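Long-range contact in glycoside hydrolase family 31 (Trueperella pyogenes, PDB 5I0F), which probably hydrolyses the cyclic glucan cycloalternan, working through a covalent glycosyl-enzyme intermediate on a TIM-barrel domain: residues A[434-442]-A[471-481]. Sequence-based numbering, arbitrary orientation.
Sequences ALMPDLSTE and HAWGSDLRYED
Asp438 OD1 accepts two bonds from Ser440 and lies at the edge of the Tyr479 ring, 3.8 Å from CD2, the carboxylate perpendicular to the ring. Ser440 N approaches OD1 nearly along the C-O axis, making an Asx turn, and Ser440 OG donates to the syn lone pair, with OG and OD1 2.7 Å apart. Asp438 OD2 takes the backbone N-H of Glu480 at 2.7 Å (N to OD2), on the syn side and 19° out of the carboxylate plane. Together the three bonds hold the carboxylate's rotation; the hydroxyl, its proton given to OD1, accepts the N-H of Asp481, N to OG 3.0 Å.

Glu480 OE1 comes within 4.0 Å of Asp438 OD2, a like-charge approach probably eased by water 1, which takes the Thr441 hydroxyl proton and donates to OE1 and to Asp438 O, and by His414, bonded to OE1. Further along, the extended Met436 side chain (chi1 -165°) lays SD 3.8 Å from Ala472 CB and brings CE to the edge of the His471 ring; the His471 side chain lies about 7 Å from a bound glucose.

Within the TIM-barrel domain, this joins the loop leading into helix 442-450, where Thr441 is the N-cap, to the loop between barrel strand 463-466 and helix 485-506, whose Asn489 bonds Tyr479 OH and whose Tyr492 packs on Met436.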
ATOM      1  N   ALA A 434      12.411 -15.017   0.325  1.00 24.02           N
ATOM      2  CA  ALA A 434      11.226 -15.860   0.180  1.00 23.26           C
ATOM      3  C   ALA A 434      10.814 -16.001  -1.294  1.00 23.20           C
ATOM      4  O   ALA A 434      11.107 -15.124  -2.119  1.00 22.89           O
ATOM      5  CB  ALA A 434      10.076 -15.269   0.987  1.00 22.12           C
ATOM      6  N   LEU A 435      10.132 -17.101  -1.605  1.00 22.95           N
ATOM      7  CA  LEU A 435       9.521 -17.321  -2.923  1.00 23.53           C
ATOM      8  C   LEU A 435       8.247 -16.504  -2.994  1.00 23.19           C
ATOM      9  O   LEU A 435       7.642 -16.197  -1.960  1.00 22.07           O
ATOM     10  CB  LEU A 435       9.148 -18.782  -3.108  1.00 24.25           C
ATOM     11  CG  LEU A 435      10.278 -19.795  -2.976  1.00 25.27           C
ATOM     12  CD1 LEU A 435       9.706 -21.196  -2.870  1.00 26.09           C
ATOM     13  CD2 LEU A 435      11.195 -19.677  -4.164  1.00 26.01           C
ATOM     14  N   MET A 436       7.842 -16.155  -4.214  1.00 22.72           N
ATOM     15  CA  MET A 436       6.625 -15.395  -4.413  1.00 22.08           C
ATOM     16  C   MET A 436       5.686 -16.165  -5.344  1.00 21.65           C
ATOM     17  O   MET A 436       6.033 -16.405  -6.496  1.00 21.50           O
ATOM     18  CB  MET A 436       7.002 -14.014  -4.964  1.00 22.72           C
ATOM     19  CG  MET A 436       5.912 -12.977  -4.903  1.00 23.22           C
ATOM     20  SD  MET A 436       6.582 -11.294  -5.167  1.00 23.87           S
ATOM     21  CE  MET A 436       5.093 -10.371  -4.851  1.00 23.45           C
ATOM     22  N   PRO A 437       4.493 -16.566  -4.853  1.00 20.79           N
ATOM     23  CA  PRO A 437       3.592 -17.295  -5.735  1.00 20.73           C
ATOM     24  C   PRO A 437       3.122 -16.423  -6.884  1.00 20.84           C
ATOM     25  O   PRO A 437       2.963 -15.177  -6.733  1.00 20.01           O
ATOM     26  CB  PRO A 437       2.403 -17.673  -4.828  1.00 20.68           C
ATOM     27  CG  PRO A 437       2.418 -16.643  -3.737  1.00 20.01           C
ATOM     28  CD  PRO A 437       3.870 -16.271  -3.550  1.00 20.27           C
ATOM     29  N   ASP A 438       2.917 -17.071  -8.023  1.00 21.50           N
ATOM     30  CA  ASP A 438       2.444 -16.401  -9.227  1.00 22.26           C
ATOM     31  C   ASP A 438       0.930 -16.445  -9.187  1.00 21.97           C
ATOM     32  O   ASP A 438       0.332 -17.488  -9.395  1.00 22.18           O
ATOM     33  CB  ASP A 438       2.994 -17.080 -10.492  1.00 23.30           C
ATOM     34  CG  ASP A 438       2.764 -16.257 -11.738  1.00 24.12           C
ATOM     35  OD1 ASP A 438       1.765 -15.523 -11.763  1.00 24.12           O
ATOM     36  OD2 ASP A 438       3.563 -16.334 -12.708  1.00 24.25           O
ATOM     37  N   LEU A 439       0.330 -15.297  -8.907  1.00 21.04           N
ATOM     38  CA  LEU A 439      -1.107 -15.184  -8.778  1.00 20.93           C
ATOM     39  C   LEU A 439      -1.706 -14.507 -10.009  1.00 21.28           C
ATOM     40  O   LEU A 439      -2.838 -14.012  -9.951  1.00 21.17           O
ATOM     41  CB  LEU A 439      -1.430 -14.416  -7.475  1.00 20.31           C
ATOM     42  CG  LEU A 439      -0.806 -14.999  -6.190  1.00 20.07           C
ATOM     43  CD1 LEU A 439      -1.113 -14.114  -4.988  1.00 19.78           C
ATOM     44  CD2 LEU A 439      -1.291 -16.420  -5.916  1.00 20.40           C
ATOM     45  N   SER A 440      -0.954 -14.493 -11.120  1.00 21.52           N
ATOM     46  CA  SER A 440      -1.363 -13.796 -12.340  1.00 22.11           C
ATOM     47  C   SER A 440      -2.355 -14.576 -13.215  1.00 22.87           C
ATOM     48  O   SER A 440      -2.948 -13.983 -14.112  1.00 23.72           O
ATOM     49  CB  SER A 440      -0.134 -13.360 -13.162  1.00 22.31           C
ATOM     50  OG  SER A 440       0.517 -14.440 -13.845  1.00 22.29           O
ATOM     51  N   THR A 441      -2.536 -15.877 -12.966  1.00 23.22           N
ATOM     52  CA  THR A 441      -3.505 -16.697 -13.701  1.00 24.02           C
ATOM     53  C   THR A 441      -4.418 -17.437 -12.734  1.00 24.26           C
ATOM     54  O   THR A 441      -4.073 -17.605 -11.561  1.00 23.58           O
ATOM     55  CB  THR A 441      -2.814 -17.763 -14.583  1.00 24.57           C
ATOM     56  OG1 THR A 441      -2.135 -18.726 -13.761  1.00 24.10           O
ATOM     57  CG2 THR A 441      -1.830 -17.121 -15.543  1.00 25.04           C
ATOM     58  N   GLU A 442      -5.558 -17.899 -13.239  1.00 24.70           N
ATOM     59  CA  GLU A 442      -6.500 -18.644 -12.411  1.00 25.55           C
ATOM     60  C   GLU A 442      -5.853 -19.878 -11.779  1.00 24.85           C
ATOM     61  O   GLU A 442      -6.049 -20.141 -10.588  1.00 24.30           O
ATOM     62  CB  GLU A 442      -7.776 -19.011 -13.189  1.00 26.89           C
ATOM     63  CG  GLU A 442      -8.914 -19.531 -12.318  1.00 28.13           C
ATOM     64  CD  GLU A 442      -9.475 -18.498 -11.343  1.00 29.17           C
ATOM     65  OE1 GLU A 442      -9.613 -17.302 -11.724  1.00 29.74           O
ATOM     66  OE2 GLU A 442      -9.770 -18.887 -10.175  1.00 29.06           O
ATOM     67  N   HIS A 471       6.301  -6.976  -2.867  1.00 19.09           N
ATOM     68  CA  HIS A 471       7.636  -7.578  -2.756  1.00 19.42           C
ATOM     69  C   HIS A 471       8.385  -7.753  -4.082  1.00 19.83           C
ATOM     70  O   HIS A 471       9.606  -7.985  -4.082  1.00 20.36           O
ATOM     71  CB  HIS A 471       7.518  -8.950  -2.078  1.00 19.61           C
ATOM     72  CG  HIS A 471       6.535  -8.971  -0.946  1.00 19.30           C
ATOM     73  ND1 HIS A 471       6.779  -8.341   0.257  1.00 19.17           N
ATOM     74  CD2 HIS A 471       5.298  -9.504  -0.851  1.00 19.03           C
ATOM     75  CE1 HIS A 471       5.737  -8.492   1.047  1.00 19.03           C
ATOM     76  NE2 HIS A 471       4.828  -9.200   0.403  1.00 18.76           N
ATOM     77  N   ALA A 472       7.679  -7.659  -5.207  1.00 19.76           N
ATOM     78  CA  ALA A 472       8.291  -7.963  -6.524  1.00 20.42           C
ATOM     79  C   ALA A 472       9.037  -6.749  -7.029  1.00 20.45           C
ATOM     80  O   ALA A 472       8.405  -5.733  -7.332  1.00 20.17           O
ATOM     81  CB  ALA A 472       7.228  -8.357  -7.533  1.00 20.57           C
ATOM     82  N   TRP A 473      10.366  -6.856  -7.118  1.00 20.62           N
ATOM     83  CA  TRP A 473      11.199  -5.840  -7.741  1.00 20.72           C
ATOM     84  C   TRP A 473      11.965  -6.494  -8.886  1.00 21.60           C
ATOM     85  O   TRP A 473      12.602  -7.525  -8.698  1.00 21.79           O
ATOM     86  CB  TRP A 473      12.214  -5.265  -6.764  1.00 21.07           C
ATOM     87  CG  TRP A 473      11.701  -4.544  -5.547  1.00 20.24           C
ATOM     88  CD1 TRP A 473      10.447  -4.018  -5.334  1.00 20.89           C
ATOM     89  CD2 TRP A 473      12.457  -4.243  -4.383  1.00 20.29           C
ATOM     90  NE1 TRP A 473      10.384  -3.436  -4.085  1.00 20.35           N
ATOM     91  CE2 TRP A 473      11.611  -3.562  -3.485  1.00 20.31           C
ATOM     92  CE3 TRP A 473      13.775  -4.492  -4.004  1.00 20.88           C
ATOM     93  CZ2 TRP A 473      12.054  -3.116  -2.238  1.00 20.59           C
ATOM     94  CZ3 TRP A 473      14.215  -4.051  -2.761  1.00 21.14           C
ATOM     95  CH2 TRP A 473      13.347  -3.382  -1.888  1.00 20.70           C
ATOM     96  N   GLY A 474      11.933  -5.877 -10.062  1.00 22.06           N
ATOM     97  CA  GLY A 474      12.663  -6.379 -11.226  1.00 22.42           C
ATOM     98  C   GLY A 474      11.807  -6.176 -12.450  1.00 22.60           C
ATOM     99  O   GLY A 474      10.736  -6.780 -12.569  1.00 22.86           O
ATOM    100  N   SER A 475      12.261  -5.328 -13.362  1.00 22.74           N
ATOM    101  CA  SER A 475      11.494  -5.044 -14.566  1.00 23.49           C
ATOM    102  C   SER A 475      11.369  -6.277 -15.485  1.00 24.17           C
ATOM    103  O   SER A 475      10.432  -6.350 -16.278  1.00 23.52           O
ATOM    104  CB  SER A 475      12.139  -3.869 -15.330  1.00 24.50           C
ATOM    105  OG  SER A 475      13.356  -4.308 -15.921  1.00 25.96           O
ATOM    106  N   ASP A 476      12.296  -7.234 -15.355  1.00 25.32           N
ATOM    107  CA  ASP A 476      12.389  -8.394 -16.257  1.00 27.53           C
ATOM    108  C   ASP A 476      11.925  -9.706 -15.615  1.00 26.71           C
ATOM    109  O   ASP A 476      12.109 -10.777 -16.193  1.00 25.83           O
ATOM    110  CB  ASP A 476      13.804  -8.550 -16.829  1.00 31.00           C
ATOM    111  CG  ASP A 476      14.913  -8.350 -15.781  1.00 34.37           C
ATOM    112  OD1 ASP A 476      14.635  -8.046 -14.566  1.00 36.80           O
ATOM    113  OD2 ASP A 476      16.092  -8.455 -16.204  1.00 39.06           O
ATOM    114  N   LEU A 477      11.285  -9.623 -14.443  1.00 24.43           N
ATOM    115  CA  LEU A 477      10.642 -10.794 -13.852  1.00 24.38           C
ATOM    116  C   LEU A 477       9.602 -11.346 -14.843  1.00 24.44           C
ATOM    117  O   LEU A 477       9.147 -10.614 -15.706  1.00 24.26           O
ATOM    118  CB  LEU A 477       9.998 -10.443 -12.506  1.00 23.42           C
ATOM    119  CG  LEU A 477      10.903  -9.899 -11.385  1.00 23.17           C
ATOM    120  CD1 LEU A 477      10.106  -9.788 -10.090  1.00 22.41           C
ATOM    121  CD2 LEU A 477      12.160 -10.714 -11.182  1.00 23.81           C
ATOM    122  N   ARG A 478       9.260 -12.628 -14.725  1.00 25.03           N
ATOM    123  CA  ARG A 478       8.344 -13.300 -15.636  1.00 26.03           C
ATOM    124  C   ARG A 478       7.141 -13.852 -14.884  1.00 25.27           C
ATOM    125  O   ARG A 478       7.286 -14.552 -13.865  1.00 24.45           O
ATOM    126  CB  ARG A 478       9.047 -14.467 -16.339  1.00 28.27           C
ATOM    127  CG  ARG A 478      10.314 -14.081 -17.084  1.00 31.13           C
ATOM    128  CD  ARG A 478      10.896 -15.299 -17.792  1.00 34.68           C
ATOM    129  NE  ARG A 478      12.053 -14.971 -18.646  1.00 37.32           N
ATOM    130  CZ  ARG A 478      11.985 -14.385 -19.847  1.00 39.30           C
ATOM    131  NH1 ARG A 478      13.107 -14.127 -20.524  1.00 41.89           N
ATOM    132  NH2 ARG A 478      10.818 -14.049 -20.384  1.00 40.54           N
ATOM    133  N   TYR A 479       5.965 -13.581 -15.426  1.00 24.38           N
ATOM    134  CA  TYR A 479       4.703 -14.060 -14.886  1.00 23.97           C
ATOM    135  C   TYR A 479       4.051 -14.995 -15.904  1.00 25.26           C
ATOM    136  O   TYR A 479       4.223 -14.842 -17.123  1.00 25.17           O
ATOM    137  CB  TYR A 479       3.780 -12.886 -14.591  1.00 23.24           C
ATOM    138  CG  TYR A 479       4.198 -12.021 -13.413  1.00 22.51           C
ATOM    139  CD1 TYR A 479       5.132 -10.997 -13.553  1.00 22.54           C
ATOM    140  CD2 TYR A 479       3.630 -12.209 -12.164  1.00 22.34           C
ATOM    141  CE1 TYR A 479       5.509 -10.203 -12.463  1.00 22.40           C
ATOM    142  CE2 TYR A 479       3.975 -11.414 -11.081  1.00 21.99           C
ATOM    143  CZ  TYR A 479       4.908 -10.403 -11.228  1.00 22.20           C
ATOM    144  OH  TYR A 479       5.225  -9.657 -10.104  1.00 22.33           O
ATOM    145  N   GLU A 480       3.261 -15.939 -15.404  1.00 25.73           N
ATOM    146  CA  GLU A 480       2.574 -16.897 -16.251  1.00 26.86           C
ATOM    147  C   GLU A 480       1.500 -16.274 -17.119  1.00 26.76           C
ATOM    148  O   GLU A 480       1.110 -16.870 -18.100  1.00 27.01           O
ATOM    149  CB  GLU A 480       1.947 -18.012 -15.413  1.00 27.88           C
ATOM    150  CG  GLU A 480       2.980 -18.977 -14.872  1.00 29.09           C
ATOM    151  CD  GLU A 480       2.363 -20.116 -14.100  1.00 30.11           C
ATOM    152  OE1 GLU A 480       1.695 -19.868 -13.071  1.00 30.12           O
ATOM    153  OE2 GLU A 480       2.555 -21.275 -14.502  1.00 31.41           O
ATOM    154  N   ASP A 481       1.007 -15.090 -16.767  1.00 26.00           N
ATOM    155  CA  ASP A 481       0.071 -14.365 -17.645  1.00 26.42           C
ATOM    156  C   ASP A 481       0.745 -13.728 -18.876  1.00 26.50           C
ATOM    157  O   ASP A 481       0.058 -13.120 -19.683  1.00 26.13           O
ATOM    158  CB  ASP A 481      -0.742 -13.295 -16.861  1.00 25.78           C
ATOM    159  CG  ASP A 481       0.099 -12.091 -16.409  1.00 26.17           C
ATOM    160  OD1 ASP A 481       1.345 -12.129 -16.525  1.00 25.82           O
ATOM    161  OD2 ASP A 481      -0.500 -11.084 -15.907  1.00 26.31           O
TER
HETATM  162  O   HOH W   1      -0.026 -17.985 -12.297  1.00 26.95           O
HETATM  163  O   HOH W   2       6.081 -17.228 -13.700  1.00 27.20           O
HETATM  164  O   HOH W   3      -2.763 -11.050 -14.287  1.00 23.27           O